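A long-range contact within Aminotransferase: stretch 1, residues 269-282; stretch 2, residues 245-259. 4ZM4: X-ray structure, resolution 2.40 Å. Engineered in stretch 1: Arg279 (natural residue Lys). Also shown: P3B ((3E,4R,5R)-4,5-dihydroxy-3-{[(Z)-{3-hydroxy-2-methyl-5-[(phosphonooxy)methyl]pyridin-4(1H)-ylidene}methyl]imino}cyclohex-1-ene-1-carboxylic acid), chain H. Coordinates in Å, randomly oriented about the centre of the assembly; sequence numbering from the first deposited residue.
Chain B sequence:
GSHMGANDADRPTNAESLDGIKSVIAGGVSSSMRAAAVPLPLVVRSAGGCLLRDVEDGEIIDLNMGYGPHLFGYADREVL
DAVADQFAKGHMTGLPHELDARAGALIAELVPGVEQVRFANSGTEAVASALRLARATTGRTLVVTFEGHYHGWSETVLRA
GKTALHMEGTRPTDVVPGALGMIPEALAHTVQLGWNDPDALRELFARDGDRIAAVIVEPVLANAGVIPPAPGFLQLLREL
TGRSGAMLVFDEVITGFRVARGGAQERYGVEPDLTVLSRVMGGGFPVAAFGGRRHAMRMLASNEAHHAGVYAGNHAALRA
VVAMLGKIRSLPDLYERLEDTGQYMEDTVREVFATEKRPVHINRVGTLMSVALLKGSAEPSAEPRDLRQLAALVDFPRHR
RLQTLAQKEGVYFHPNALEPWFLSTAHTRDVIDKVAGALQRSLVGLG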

# COMPACT_ATOMS: atom_id res chain seq x y z
N GLY B 269 26.36 -12.71 4.66
CA GLY B 269 27.20 -12.81 3.47
C GLY B 269 26.62 -13.62 2.32
O GLY B 269 27.35 -14.36 1.65
N VAL B 270 25.32 -13.52 2.09
CA VAL B 270 24.67 -14.22 0.96
C VAL B 270 23.81 -13.21 0.21
O VAL B 270 22.99 -12.54 0.81
CB VAL B 270 23.78 -15.37 1.44
CG1 VAL B 270 23.05 -16.04 0.29
CG2 VAL B 270 24.61 -16.38 2.19
N GLU B 271 24.00 -13.13 -1.10
CA GLU B 271 23.35 -12.12 -1.90
C GLU B 271 22.25 -12.77 -2.73
O GLU B 271 22.52 -13.69 -3.51
CB GLU B 271 24.35 -11.43 -2.80
CG GLU B 271 23.80 -10.18 -3.46
CD GLU B 271 24.87 -9.46 -4.28
OE1 GLU B 271 25.86 -8.97 -3.67
OE2 GLU B 271 24.72 -9.40 -5.52
N PRO B 272 21.00 -12.28 -2.56
CA PRO B 272 19.88 -12.74 -3.36
C PRO B 272 19.82 -12.02 -4.70
O PRO B 272 20.52 -11.04 -4.90
CB PRO B 272 18.68 -12.30 -2.53
CG PRO B 272 19.12 -11.00 -1.96
CD PRO B 272 20.61 -11.18 -1.67
N ASP B 273 18.90 -12.47 -5.57
CA ASP B 273 18.63 -11.84 -6.87
C ASP B 273 17.74 -10.62 -6.73
O ASP B 273 17.99 -9.62 -7.37
CB ASP B 273 18.01 -12.87 -7.82
CG ASP B 273 18.94 -14.04 -8.08
OD1 ASP B 273 20.12 -13.76 -8.40
OD2 ASP B 273 18.56 -15.22 -7.87
N LEU B 274 16.71 -10.72 -5.90
CA LEU B 274 15.83 -9.60 -5.60
C LEU B 274 15.72 -9.42 -4.07
O LEU B 274 15.91 -10.39 -3.32
CB LEU B 274 14.46 -9.84 -6.18
CG LEU B 274 14.36 -9.88 -7.71
CD1 LEU B 274 12.96 -10.34 -8.15
CD2 LEU B 274 14.64 -8.50 -8.31
N THR B 275 15.52 -8.19 -3.62
CA THR B 275 15.41 -7.88 -2.20
C THR B 275 14.18 -7.04 -2.02
O THR B 275 13.96 -6.13 -2.82
CB THR B 275 16.63 -7.10 -1.68
OG1 THR B 275 17.81 -7.93 -1.74
CG2 THR B 275 16.44 -6.66 -0.23
N VAL B 276 13.33 -7.37 -1.06
CA VAL B 276 12.20 -6.51 -0.74
C VAL B 276 12.50 -5.75 0.56
O VAL B 276 12.98 -6.35 1.55
CB VAL B 276 10.90 -7.32 -0.53
CG1 VAL B 276 9.70 -6.39 -0.38
CG2 VAL B 276 10.67 -8.30 -1.67
N LEU B 277 12.20 -4.46 0.56
CA LEU B 277 12.46 -3.57 1.71
C LEU B 277 11.25 -2.76 2.10
O LEU B 277 10.41 -2.45 1.23
CB LEU B 277 13.59 -2.62 1.36
CG LEU B 277 14.92 -3.23 0.92
CD1 LEU B 277 15.80 -2.14 0.29
CD2 LEU B 277 15.64 -3.90 2.05
N SER B 278 11.16 -2.39 3.38
CA SER B 278 10.12 -1.49 3.90
C SER B 278 10.51 -1.09 5.34
O SER B 278 11.67 -1.12 5.70
CB SER B 278 8.75 -2.16 3.85
OG SER B 278 7.71 -1.28 4.20
N ARG B 279 9.55 -0.68 6.16
CA ARG B 279 9.73 -0.58 7.62
C ARG B 279 10.77 0.43 8.05
O ARG B 279 10.47 1.61 8.12
CB ARG B 279 10.01 -1.93 8.26
CG ARG B 279 8.96 -2.96 7.96
CD ARG B 279 7.70 -2.81 8.77
NE ARG B 279 6.65 -3.49 8.03
CZ ARG B 279 6.11 -4.68 8.31
NH1 ARG B 279 6.46 -5.41 9.38
NH2 ARG B 279 5.17 -5.12 7.49
N VAL B 280 11.98 -0.02 8.37
CA VAL B 280 13.03 0.87 8.87
C VAL B 280 13.33 1.89 7.77
O VAL B 280 13.62 3.07 8.05
CB VAL B 280 14.31 0.12 9.28
CG1 VAL B 280 15.43 1.09 9.61
CG2 VAL B 280 14.04 -0.77 10.48
N MET B 281 13.24 1.45 6.52
CA MET B 281 13.59 2.29 5.36
C MET B 281 12.88 3.63 5.39
O MET B 281 13.49 4.63 5.15
CB MET B 281 13.25 1.55 4.05
CG MET B 281 13.85 2.19 2.80
SD MET B 281 13.47 1.19 1.36
CE MET B 281 11.74 1.62 1.11
N GLY B 282 11.58 3.63 5.67
CA GLY B 282 10.79 4.83 5.69
C GLY B 282 10.44 5.36 7.07
O GLY B 282 9.64 6.29 7.17
OAH P3B H . 1.86 -5.37 3.70
PBA P3B H . 2.89 -4.86 4.79
OAI P3B H . 2.16 -5.02 6.08
OAC P3B H . 3.30 -3.41 4.60
OAQ P3B H . 4.12 -5.98 4.63
CAM P3B H . 3.87 -7.40 4.41
CAV P3B H . 4.96 -8.08 4.91
CAL P3B H . 5.89 -8.55 4.00
NAP P3B H . 7.02 -9.19 4.48
CAU P3B H . 7.23 -9.35 5.83
CAA P3B H . 8.34 -10.01 6.30
CAW P3B H . 6.33 -8.93 6.70
OAE P3B H . 6.60 -9.11 8.01
CAX P3B H . 5.18 -8.25 6.31
CAJ P3B H . 4.21 -7.81 7.29
NAO P3B H . 4.31 -8.18 8.61
CAT P3B H . 3.34 -7.87 9.53
CAK P3B H . 2.06 -7.31 9.23
CAS P3B H . 1.07 -7.08 10.18
CAR P3B H . -0.16 -6.48 9.85
OAD P3B H . -1.00 -6.18 10.71
OAB P3B H . -0.50 -6.28 8.71
CAN P3B H . 1.33 -7.17 11.49
CAY P3B H . 2.72 -7.63 11.96
OAF P3B H . 2.40 -8.49 13.07
CAZ P3B H . 3.63 -8.32 10.86
OAG P3B H . 5.08 -8.37 11.14
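Stretch 2, residues 245-259: GAMLVFDEVITGFRV

Stretch 2 lies beside stretch 1 as a parallel neighbour in a β-sheet and then folds over its C-terminal end. Residues 247-251 are extended, and their axis approaches that of the strand beginning at Leu274 to 4.8 Å; the N-to-C directions differ by 17°, with a signed crossing angle of -17°. The register follows from three parallel bridges: Leu274 with Val249 (CA to CA 4.8 Å), Thr275 with Phe250 (CA to CA 5.0 Å) and Val276 with Asp251 (CA to CA 4.9 Å).

The hydrogen bonds confirm this pairing, alternating in direction as parallel strands require. Leu274 N donates to Leu248 O (3.1 Å, 169° at the hydrogen), Phe250 N to Leu274 O (3.1 Å, 153°), and Val276 N to Phe250 O (2.9 Å, 167°). The ladder begins at Asp273, whose OD2 accepts from Leu248 N at 2.7 Å and 167°, while its own N donates to Leu248 O at 2.8 Å. It ends in a weak bond from Glu252 N to Val276 O (2.9 Å, 129°).

Three residues of stretch 2 cover the most surface: Val253, Phe257 and Phe250. Phe250, on the same sheet face as Thr275, packs against the residues preceding the strand. Pro272 CB stands 4.0 Å from the centroid of the Phe250 ring, only 18° off its normal, a CH-π contact over the face; Val270 CG1 reaches Phe250 CZ at 4.0 Å.

Val253 follows the strand, where phi/psi turns helical through residue 255 without the regular bonds. Its N is held by Asp251 OD1 (3.1 Å), and its CG2 meets Val276 CG1 at 3.9 Å. Its CG1 lies over one face of the guanidinium of Arg279, an engineered residue in place of Lys, and contacts Arg279 CG at 3.6 Å. On the side of Val276 and Val249, Asp251 OD2 accepts a hydrogen bond from P3B NAP (2.6 Å).

Phe257, with positive phi (56°), directs its CA-to-CB bond toward stretch 1. Its CB lies 3.6 Å from Val280 CG1, while its CE2 is 3.8 Å from Met281 CB and 4.1 Å from Leu277 CD2. Gly256 leaves room for that leucine: an ideal CB on Gly256 would lie 2.9 Å from Leu277 CD2, a clash. Water also links the two backbones here, since water 1 accepts from Ser278 N (3.0 Å) and donates to Glu252 O (2.9 Å). Altogether the contact buries 1124 Å², summed over both stretches.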

# COMPACT_ATOMS: atom_id res chain seq x y z
N GLY B 245 18.51 -21.78 -11.97
CA GLY B 245 18.00 -20.61 -12.70
C GLY B 245 16.77 -20.02 -12.05
O GLY B 245 16.01 -19.32 -12.70
N ALA B 246 16.55 -20.32 -10.77
CA ALA B 246 15.48 -19.71 -10.00
C ALA B 246 15.97 -18.45 -9.33
O ALA B 246 17.10 -18.40 -8.86
CB ALA B 246 14.97 -20.69 -8.95
N MET B 247 15.15 -17.41 -9.26
CA MET B 247 15.55 -16.17 -8.58
C MET B 247 15.41 -16.37 -7.09
O MET B 247 14.41 -16.94 -6.62
CB MET B 247 14.75 -14.96 -9.09
CG MET B 247 14.96 -14.72 -10.58
SD MET B 247 14.28 -13.17 -11.19
CE MET B 247 15.52 -12.00 -10.66
N LEU B 248 16.41 -15.96 -6.34
CA LEU B 248 16.34 -15.97 -4.88
C LEU B 248 15.85 -14.59 -4.43
O LEU B 248 16.47 -13.57 -4.77
CB LEU B 248 17.70 -16.31 -4.25
CG LEU B 248 17.79 -16.32 -2.71
CD1 LEU B 248 16.75 -17.21 -2.06
CD2 LEU B 248 19.18 -16.75 -2.26
N VAL B 249 14.71 -14.58 -3.72
CA VAL B 249 14.11 -13.36 -3.21
C VAL B 249 14.21 -13.32 -1.69
O VAL B 249 13.56 -14.10 -1.01
CB VAL B 249 12.62 -13.22 -3.64
CG1 VAL B 249 12.10 -11.85 -3.30
CG2 VAL B 249 12.44 -13.43 -5.15
N PHE B 250 14.99 -12.39 -1.16
CA PHE B 250 15.01 -12.16 0.28
C PHE B 250 13.96 -11.12 0.58
O PHE B 250 14.01 -9.99 0.09
CB PHE B 250 16.38 -11.63 0.78
CG PHE B 250 17.42 -12.70 1.00
CD1 PHE B 250 17.20 -14.02 0.69
CD2 PHE B 250 18.66 -12.35 1.49
CE1 PHE B 250 18.19 -14.99 0.87
CE2 PHE B 250 19.66 -13.30 1.67
CZ PHE B 250 19.41 -14.63 1.36
N ASP B 251 12.99 -11.51 1.39
CA ASP B 251 12.05 -10.56 1.99
C ASP B 251 12.74 -9.97 3.20
O ASP B 251 12.71 -10.56 4.26
CB ASP B 251 10.72 -11.25 2.36
CG ASP B 251 9.67 -10.29 2.84
OD1 ASP B 251 9.99 -9.11 3.09
OD2 ASP B 251 8.50 -10.72 2.98
N GLU B 252 13.32 -8.79 3.03
CA GLU B 252 13.94 -8.08 4.13
C GLU B 252 13.09 -6.92 4.67
O GLU B 252 13.62 -5.94 5.18
CB GLU B 252 15.32 -7.60 3.70
CG GLU B 252 16.27 -8.74 3.36
CD GLU B 252 17.63 -8.60 4.00
OE1 GLU B 252 17.67 -8.23 5.19
OE2 GLU B 252 18.65 -8.84 3.31
N VAL B 253 11.78 -7.05 4.57
CA VAL B 253 10.85 -6.02 5.04
C VAL B 253 11.12 -5.74 6.50
O VAL B 253 11.17 -4.59 6.90
CB VAL B 253 9.36 -6.46 4.83
CG1 VAL B 253 8.41 -5.74 5.79
CG2 VAL B 253 8.93 -6.17 3.40
N ILE B 254 11.38 -6.79 7.28
CA ILE B 254 11.73 -6.63 8.67
C ILE B 254 13.25 -6.55 8.89
O ILE B 254 13.73 -5.64 9.58
CB ILE B 254 11.11 -7.76 9.53
CG1 ILE B 254 9.62 -7.47 9.74
CG2 ILE B 254 11.80 -7.86 10.88
CD1 ILE B 254 8.89 -8.62 10.39
N THR B 255 14.02 -7.47 8.30
CA THR B 255 15.47 -7.54 8.56
C THR B 255 16.32 -6.41 7.93
O THR B 255 17.39 -6.06 8.46
CB THR B 255 16.06 -8.89 8.13
OG1 THR B 255 15.76 -9.12 6.75
CG2 THR B 255 15.51 -9.99 8.94
N GLY B 256 15.84 -5.80 6.85
CA GLY B 256 16.60 -4.72 6.19
C GLY B 256 16.80 -3.49 7.06
O GLY B 256 15.88 -3.02 7.71
N PHE B 257 18.03 -3.02 7.11
CA PHE B 257 18.44 -1.92 7.99
C PHE B 257 18.14 -2.16 9.44
O PHE B 257 18.10 -1.21 10.23
CB PHE B 257 17.82 -0.59 7.57
CG PHE B 257 17.77 -0.39 6.09
CD1 PHE B 257 18.91 -0.02 5.38
CD2 PHE B 257 16.59 -0.58 5.39
CE1 PHE B 257 18.86 0.14 4.02
CE2 PHE B 257 16.54 -0.40 4.03
CZ PHE B 257 17.67 -0.03 3.34
N ARG B 258 18.01 -3.42 9.84
CA ARG B 258 17.68 -3.76 11.24
C ARG B 258 18.74 -4.68 11.86
O ARG B 258 19.30 -4.35 12.91
CB ARG B 258 16.28 -4.40 11.25
CG ARG B 258 15.92 -5.25 12.45
CD ARG B 258 15.68 -4.45 13.70
NE ARG B 258 14.50 -3.58 13.63
CZ ARG B 258 14.09 -2.82 14.65
NH1 ARG B 258 14.70 -2.88 15.83
NH2 ARG B 258 13.03 -2.03 14.51
N VAL B 259 18.98 -5.83 11.23
CA VAL B 259 19.94 -6.82 11.76
C VAL B 259 21.37 -6.43 11.42
O VAL B 259 22.30 -6.93 12.02
CB VAL B 259 19.67 -8.26 11.26
CG1 VAL B 259 18.29 -8.71 11.70
CG2 VAL B 259 19.78 -8.35 9.75
O HOH W 1 13.58 -3.03 4.97
O HOH W 2 13.21 -3.08 7.92